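PDB 6ZZB: SAG family member (Sag19), which is of unknown function but, as a major surface antigen of the parasite Eimeria tenella, appears to be related to the CAP proteins. Local coordinates for residues Pro129-His132 against Asp133-Phe136; Thr145-Ala148 against Gly149-Leu153; Lys197-Ala201 against Gly202-Leu206. All coordinates share one frame; numbering follows the deposited sequence.

Contact 1 of 3, residues Pro129-His132 against Asp133-Phe136; sequences PFPH and DTEF
Rotation about the first side-chain bond of Thr134 (chi1 67°) sets OG1 between the backbone N and the carbonyl carbon, within bonding distance of the Pro131 carbonyl. The same rotation lays CG2 against the proline ring, 3.6 Å from Pro131 CB. Pro131 O is held twice by one residue. Thr134 OG1 donates to Pro131 O at 2.8 Å, only slightly tilted from the carbonyl plane. The turn supplies the second bond: Thr134 N reaches Pro131 O at 3.1 Å from well above that plane, with an N-H...O angle of 154°. This backbone bond closes the type I beta turn from Pro131 to Thr134, which takes the chain out of strand 126-131.

At the corner of the turn, the His132 ring and the Asp133 carboxylate lie almost parallel. Asp133 CB sits over one ring face, 4.1 Å from the His132 ring centroid and offset toward the rim, a CH-pi contact. Beside the carboxylate, close to its plane, Pro131 CB lies 3.4 Å from Asp133 OD1. The polar edge of the imidazole has its bond elsewhere: His132 ND1 makes a hydrogen bond to Gly202 O, just before strand 203-211.

The aromatic pair is of another kind. Phe130 CZ approaches Phe136 CD1 to 3.6 Å, but the planes meet at 55° with centroids 5.5 Å apart, neither a stack nor an edge-to-face pair. Leu141 of helix 138-155 and Ala195 of strand 190-196 touch both rings, so the pair joins the loop to the sheet and the helix.

Chemically, the turn is held by both a main-chain and a side-chain donor on a single carbonyl, whereas ring packing and the His132 ND1 bond add to the backbone bonds joining Phe130 to Asp204 and His132 to Gly202.

Contact 2 of 3, residues Thr145-Ala148 against Gly149-Leu153; sequences TYTA and GLDHL
Tyr146 and Leu150 extend side by side from one face of an alpha-helix, 138-155, pointing the same way. Both place CG anti to the backbone N (chi1 179° and -170°), which sends the two side chains along parallel courses one helical turn apart. Between the side chains the contact falls on the outer part of the ring, CE2, CZ and OH: Leu150 CD2 lies 3.6 Å from Tyr146 OH and 4.0 Å from Tyr146 CZ, approaching the ring obliquely. Leu184 and Leu229, the latter in helix 223-231, also pack on the tyrosine.

A second pair, Thr147 and Asp151, runs alongside in the same manner but on a more exposed flank, with Thr147 CG2 3.9 Å from Asp151 OD2. This is a loose methyl-carboxylate contact, not a polar bond.

Beneath the side chains, the N-H groups of Gly149, Leu150, Asp151 and His152 bond the carbonyl O of the residue four places earlier. Thr145 OG1 bonds Asn176 and Asn179, tying this helix to helix 175-183. The straightest of the four backbone bonds lies under the Tyr146-Leu150 pair: Leu150 N meets Tyr146 O at 2.8 Å with an N-H...O angle of 165°.

Contact 3 of 3, residues Lys197-Ala201 against Gly202-Leu206; sequences KDCKA and GHDVL. With SO4 (sulfate ion), chain C.
Asp204 OD1 receives the Cys199 backbone N at 3.2 Å, with an N-H...O angle of 151° and the donor on the syn side of the carboxylate. Thr196 OG1, just before the loop, also bonds this oxygen. The torsion of Asp204 (chi1 -72°) swings CG beside its own backbone N and turns the carboxylate back to the loop. Cys199 SG lies beside the same oxygen, 3.0 Å from Asp204 OD1; because the sulfur is tied up in the disulfide with Cys112, it has no proton to offer, and this is a close contact only.

The other oxygen meets solvent: one water lies between Asp204 OD2, at 2.6 Å, and Cys199 O, at 2.8 Å, and can donate to either. Besides its direct N-H bond, Cys199 may thus be linked to the aspartate through this water.

Farther round, Gly202 takes a positive phi of 63°, a conformation glycine adopts readily, as the chain enters strand 203-211. Next to it a sulfate, probably from the crystallisation liquor, meets the edge of the His203 ring near ND1. Antiparallel strands 190-196 and 203-211 are joined here by a beta-hairpin loop, braced within by Asp204 and tied to Cys112 elsewhere in the chain by the disulfide.

How the contacts relate
Contacts 1 and 3 adjoin, their centres about 6 Å apart, because strands 126-131 and 203-211 are antiparallel neighbours in the sheet. The probable hydrogen bond from Phe130 N to Asp204 O (2.9 Å) joins the strands, and His132 CB packs on Cys199 O at 3.3 Å, where the 131-134 turn meets the hairpin loop. Contact 2 stands apart: its centre lies about 20 Å from that of contact 1 and 23 Å from that of contact 3, with nearest atoms about 8 and 7 Å away. The chain connects it instead, since the loop of contact 1 leads into helix 138-155. The sulfate of contact 3 probably comes from the crystallisation liquor and gives no evidence of a functional site.

Contact 1 of 3, residues Pro129-His132 against Asp133-Phe136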
# COMPACT_ATOMS: atom_id res chain seq x y z
N PRO A 129 -2.58 4.85 -7.23
CA PRO A 129 -2.95 6.11 -7.87
C PRO A 129 -4.37 6.03 -8.42
O PRO A 129 -4.83 4.94 -8.76
CB PRO A 129 -1.94 6.24 -9.01
CG PRO A 129 -0.88 5.19 -8.74
CD PRO A 129 -1.60 4.08 -8.00
N PHE A 130 -5.07 7.16 -8.43
CA PHE A 130 -6.43 7.23 -9.03
C PHE A 130 -6.58 8.61 -9.64
O PHE A 130 -5.94 9.56 -9.24
CB PHE A 130 -7.50 6.86 -8.01
CG PHE A 130 -7.55 7.71 -6.76
CD1 PHE A 130 -6.68 7.47 -5.71
CD2 PHE A 130 -8.50 8.71 -6.61
CE1 PHE A 130 -6.74 8.22 -4.54
CE2 PHE A 130 -8.57 9.46 -5.45
CZ PHE A 130 -7.68 9.24 -4.42
N PRO A 131 -7.35 8.74 -10.75
CA PRO A 131 -7.40 10.00 -11.46
C PRO A 131 -7.96 11.13 -10.59
O PRO A 131 -8.84 10.91 -9.77
CB PRO A 131 -8.35 9.75 -12.65
CG PRO A 131 -8.40 8.23 -12.78
CD PRO A 131 -8.20 7.70 -11.37
N HIS A 132 -7.45 12.33 -10.83
CA HIS A 132 -7.82 13.55 -10.07
C HIS A 132 -9.32 13.84 -10.18
O HIS A 132 -9.84 14.46 -9.27
CB HIS A 132 -7.02 14.76 -10.54
CG HIS A 132 -7.40 15.23 -11.90
ND1 HIS A 132 -6.92 14.63 -13.06
CD2 HIS A 132 -8.19 16.26 -12.29
CE1 HIS A 132 -7.42 15.27 -14.11
NE2 HIS A 132 -8.16 16.29 -13.66
N ASP A 133 -9.94 13.40 -11.27
CA ASP A 133 -11.35 13.81 -11.54
C ASP A 133 -12.30 12.69 -11.09
O ASP A 133 -13.47 12.78 -11.45
CB ASP A 133 -11.53 14.24 -13.00
CG ASP A 133 -11.02 13.27 -14.05
OD1 ASP A 133 -10.37 12.28 -13.68
OD2 ASP A 133 -11.27 13.52 -15.24
N THR A 134 -11.84 11.71 -10.30
CA THR A 134 -12.70 10.59 -9.85
C THR A 134 -13.01 10.70 -8.36
O THR A 134 -12.18 11.27 -7.62
CB THR A 134 -12.07 9.24 -10.21
OG1 THR A 134 -10.90 9.12 -9.41
CG2 THR A 134 -11.75 9.10 -11.68
N GLU A 135 -14.13 10.14 -7.92
CA GLU A 135 -14.51 10.06 -6.49
C GLU A 135 -13.69 8.94 -5.83
O GLU A 135 -13.58 7.85 -6.43
CB GLU A 135 -16.01 9.79 -6.34
CG GLU A 135 -16.51 9.96 -4.93
CD GLU A 135 -17.96 9.59 -4.74
OE1 GLU A 135 -18.69 9.51 -5.75
OE2 GLU A 135 -18.37 9.38 -3.58
N PHE A 136 -13.14 9.21 -4.63
CA PHE A 136 -12.38 8.21 -3.83
C PHE A 136 -13.34 7.14 -3.32
O PHE A 136 -14.33 7.49 -2.66
CB PHE A 136 -11.69 8.86 -2.62
CG PHE A 136 -10.95 7.88 -1.74
CD1 PHE A 136 -9.70 7.42 -2.11
CD2 PHE A 136 -11.49 7.39 -0.57
CE1 PHE A 136 -9.02 6.50 -1.35
CE2 PHE A 136 -10.81 6.48 0.21
CZ PHE A 136 -9.55 6.04 -0.18

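Contact 2 of 3, residues Thr145-Ala148 against Gly149-Leu153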
# COMPACT_ATOMS: atom_id res chain seq x y z
N THR A 145 -7.10 -3.65 -6.74
CA THR A 145 -5.66 -3.98 -6.64
C THR A 145 -5.53 -5.42 -6.19
O THR A 145 -4.58 -6.11 -6.63
CB THR A 145 -4.90 -2.99 -5.74
OG1 THR A 145 -3.52 -3.00 -6.12
CG2 THR A 145 -5.02 -3.26 -4.27
N TYR A 146 -6.40 -5.88 -5.33
CA TYR A 146 -6.35 -7.26 -4.82
C TYR A 146 -6.54 -8.22 -5.99
O TYR A 146 -5.72 -9.16 -6.15
CB TYR A 146 -7.42 -7.46 -3.74
CG TYR A 146 -7.43 -8.87 -3.21
CD1 TYR A 146 -6.61 -9.25 -2.15
CD2 TYR A 146 -8.22 -9.83 -3.80
CE1 TYR A 146 -6.62 -10.54 -1.66
CE2 TYR A 146 -8.22 -11.13 -3.33
CZ TYR A 146 -7.42 -11.49 -2.27
OH TYR A 146 -7.43 -12.78 -1.81
N THR A 147 -7.57 -8.02 -6.78
CA THR A 147 -7.89 -8.97 -7.88
C THR A 147 -6.72 -8.96 -8.85
O THR A 147 -6.20 -10.05 -9.22
CB THR A 147 -9.21 -8.58 -8.53
OG1 THR A 147 -10.21 -8.79 -7.52
CG2 THR A 147 -9.48 -9.41 -9.78
N ALA A 148 -6.29 -7.80 -9.29
CA ALA A 148 -5.20 -7.66 -10.28
C ALA A 148 -3.91 -8.22 -9.70
O ALA A 148 -3.14 -8.89 -10.43
CB ALA A 148 -5.04 -6.24 -10.75
N GLY A 149 -3.61 -7.95 -8.44
CA GLY A 149 -2.34 -8.37 -7.83
C GLY A 149 -2.31 -9.86 -7.60
O GLY A 149 -1.26 -10.46 -7.87
N LEU A 150 -3.41 -10.46 -7.14
CA LEU A 150 -3.46 -11.92 -6.93
C LEU A 150 -3.38 -12.61 -8.30
O LEU A 150 -2.66 -13.62 -8.41
CB LEU A 150 -4.72 -12.32 -6.18
CG LEU A 150 -4.73 -13.79 -5.73
CD1 LEU A 150 -3.44 -14.18 -5.01
CD2 LEU A 150 -5.92 -14.08 -4.85
N ASP A 151 -4.02 -12.06 -9.33
CA ASP A 151 -3.91 -12.65 -10.70
C ASP A 151 -2.45 -12.59 -11.11
O ASP A 151 -1.93 -13.55 -11.68
CB ASP A 151 -4.83 -11.92 -11.65
CG ASP A 151 -6.28 -12.30 -11.47
OD1 ASP A 151 -6.55 -13.31 -10.83
OD2 ASP A 151 -7.11 -11.52 -12.00
N HIS A 152 -1.76 -11.48 -10.91
CA HIS A 152 -0.35 -11.34 -11.31
C HIS A 152 0.48 -12.38 -10.57
O HIS A 152 1.35 -13.00 -11.20
CB HIS A 152 0.16 -9.93 -11.04
CG HIS A 152 1.43 -9.65 -11.74
ND1 HIS A 152 1.48 -9.51 -13.11
CD2 HIS A 152 2.69 -9.53 -11.29
CE1 HIS A 152 2.74 -9.24 -13.45
NE2 HIS A 152 3.50 -9.25 -12.37
N LEU A 153 0.25 -12.60 -9.28
CA LEU A 153 1.02 -13.61 -8.52
C LEU A 153 0.72 -15.00 -9.07
O LEU A 153 1.66 -15.80 -9.27
CB LEU A 153 0.64 -13.51 -7.04
CG LEU A 153 1.27 -12.32 -6.34
CD1 LEU A 153 0.68 -12.15 -4.95
CD2 LEU A 153 2.77 -12.47 -6.27

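Contact 3 of 3, residues Lys197-Ala201 against Gly202-Leu206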
# COMPACT_ATOMS: atom_id res chain seq x y z
N LYS A 197 -6.51 14.48 -1.85
CA LYS A 197 -7.95 14.74 -2.08
C LYS A 197 -8.18 15.84 -3.12
O LYS A 197 -9.32 15.94 -3.58
CB LYS A 197 -8.64 15.12 -0.77
CG LYS A 197 -8.18 16.41 -0.13
CD LYS A 197 -8.90 16.76 1.17
CE LYS A 197 -8.17 17.83 1.93
NZ LYS A 197 -8.80 18.10 3.24
N ASP A 198 -7.17 16.60 -3.51
CA ASP A 198 -7.44 17.88 -4.21
C ASP A 198 -6.50 18.09 -5.40
O ASP A 198 -6.48 19.21 -5.94
CB ASP A 198 -7.40 19.04 -3.22
CG ASP A 198 -6.05 19.26 -2.58
OD1 ASP A 198 -5.15 18.39 -2.77
OD2 ASP A 198 -5.90 20.29 -1.88
N CYS A 199 -5.78 17.07 -5.88
CA CYS A 199 -5.02 17.22 -7.15
C CYS A 199 -5.93 17.81 -8.23
O CYS A 199 -7.07 17.34 -8.42
CB CYS A 199 -4.49 15.88 -7.62
SG CYS A 199 -3.16 15.24 -6.55
N LYS A 200 -5.43 18.80 -8.94
CA LYS A 200 -6.19 19.47 -10.03
C LYS A 200 -5.89 18.87 -11.39
O LYS A 200 -6.56 19.25 -12.38
CB LYS A 200 -5.85 20.96 -10.04
CG LYS A 200 -6.24 21.69 -8.78
CD LYS A 200 -5.92 23.16 -8.89
CE LYS A 200 -6.16 23.91 -7.61
NZ LYS A 200 -7.59 23.86 -7.22
N ALA A 201 -4.89 18.01 -11.49
CA ALA A 201 -4.47 17.27 -12.68
C ALA A 201 -3.73 16.03 -12.18
O ALA A 201 -3.56 15.92 -10.94
CB ALA A 201 -3.57 18.11 -13.53
N GLY A 202 -3.30 15.17 -13.09
CA GLY A 202 -2.56 13.96 -12.71
C GLY A 202 -3.40 13.02 -11.87
O GLY A 202 -4.64 12.94 -12.00
N HIS A 203 -2.73 12.21 -11.04
CA HIS A 203 -3.39 11.20 -10.20
C HIS A 203 -3.19 11.58 -8.74
O HIS A 203 -2.07 11.84 -8.30
CB HIS A 203 -2.83 9.80 -10.48
CG HIS A 203 -3.36 9.17 -11.73
ND1 HIS A 203 -3.17 9.72 -12.98
CD2 HIS A 203 -4.11 8.08 -11.90
CE1 HIS A 203 -3.75 8.94 -13.87
NE2 HIS A 203 -4.34 7.94 -13.24
N ASP A 204 -4.29 11.56 -8.00
CA ASP A 204 -4.22 11.44 -6.53
C ASP A 204 -3.59 10.08 -6.19
O ASP A 204 -3.57 9.16 -7.01
CB ASP A 204 -5.60 11.60 -5.90
CG ASP A 204 -6.12 13.02 -5.94
OD1 ASP A 204 -5.53 13.89 -5.31
OD2 ASP A 204 -7.18 13.22 -6.65
N VAL A 205 -3.16 9.97 -4.95
CA VAL A 205 -2.53 8.72 -4.45
C VAL A 205 -3.17 8.31 -3.12
O VAL A 205 -3.24 9.13 -2.20
CB VAL A 205 -1.01 8.87 -4.26
CG1 VAL A 205 -0.36 7.62 -3.69
CG2 VAL A 205 -0.36 9.20 -5.61
N LEU A 206 -3.55 7.05 -3.02
CA LEU A 206 -3.86 6.35 -1.76
C LEU A 206 -2.62 5.61 -1.32
O LEU A 206 -2.06 4.82 -2.11
CB LEU A 206 -5.01 5.38 -1.98
CG LEU A 206 -5.29 4.40 -0.85
CD1 LEU A 206 -5.76 5.11 0.40
CD2 LEU A 206 -6.33 3.39 -1.28
S SO4 C . -0.97 11.35 -15.42
O1 SO4 C . 0.20 11.86 -14.75
O2 SO4 C . -0.72 10.00 -15.87
O3 SO4 C . -1.29 12.19 -16.55
O4 SO4 C . -2.10 11.34 -14.51
O HOH W 1 -8.52 15.41 -6.96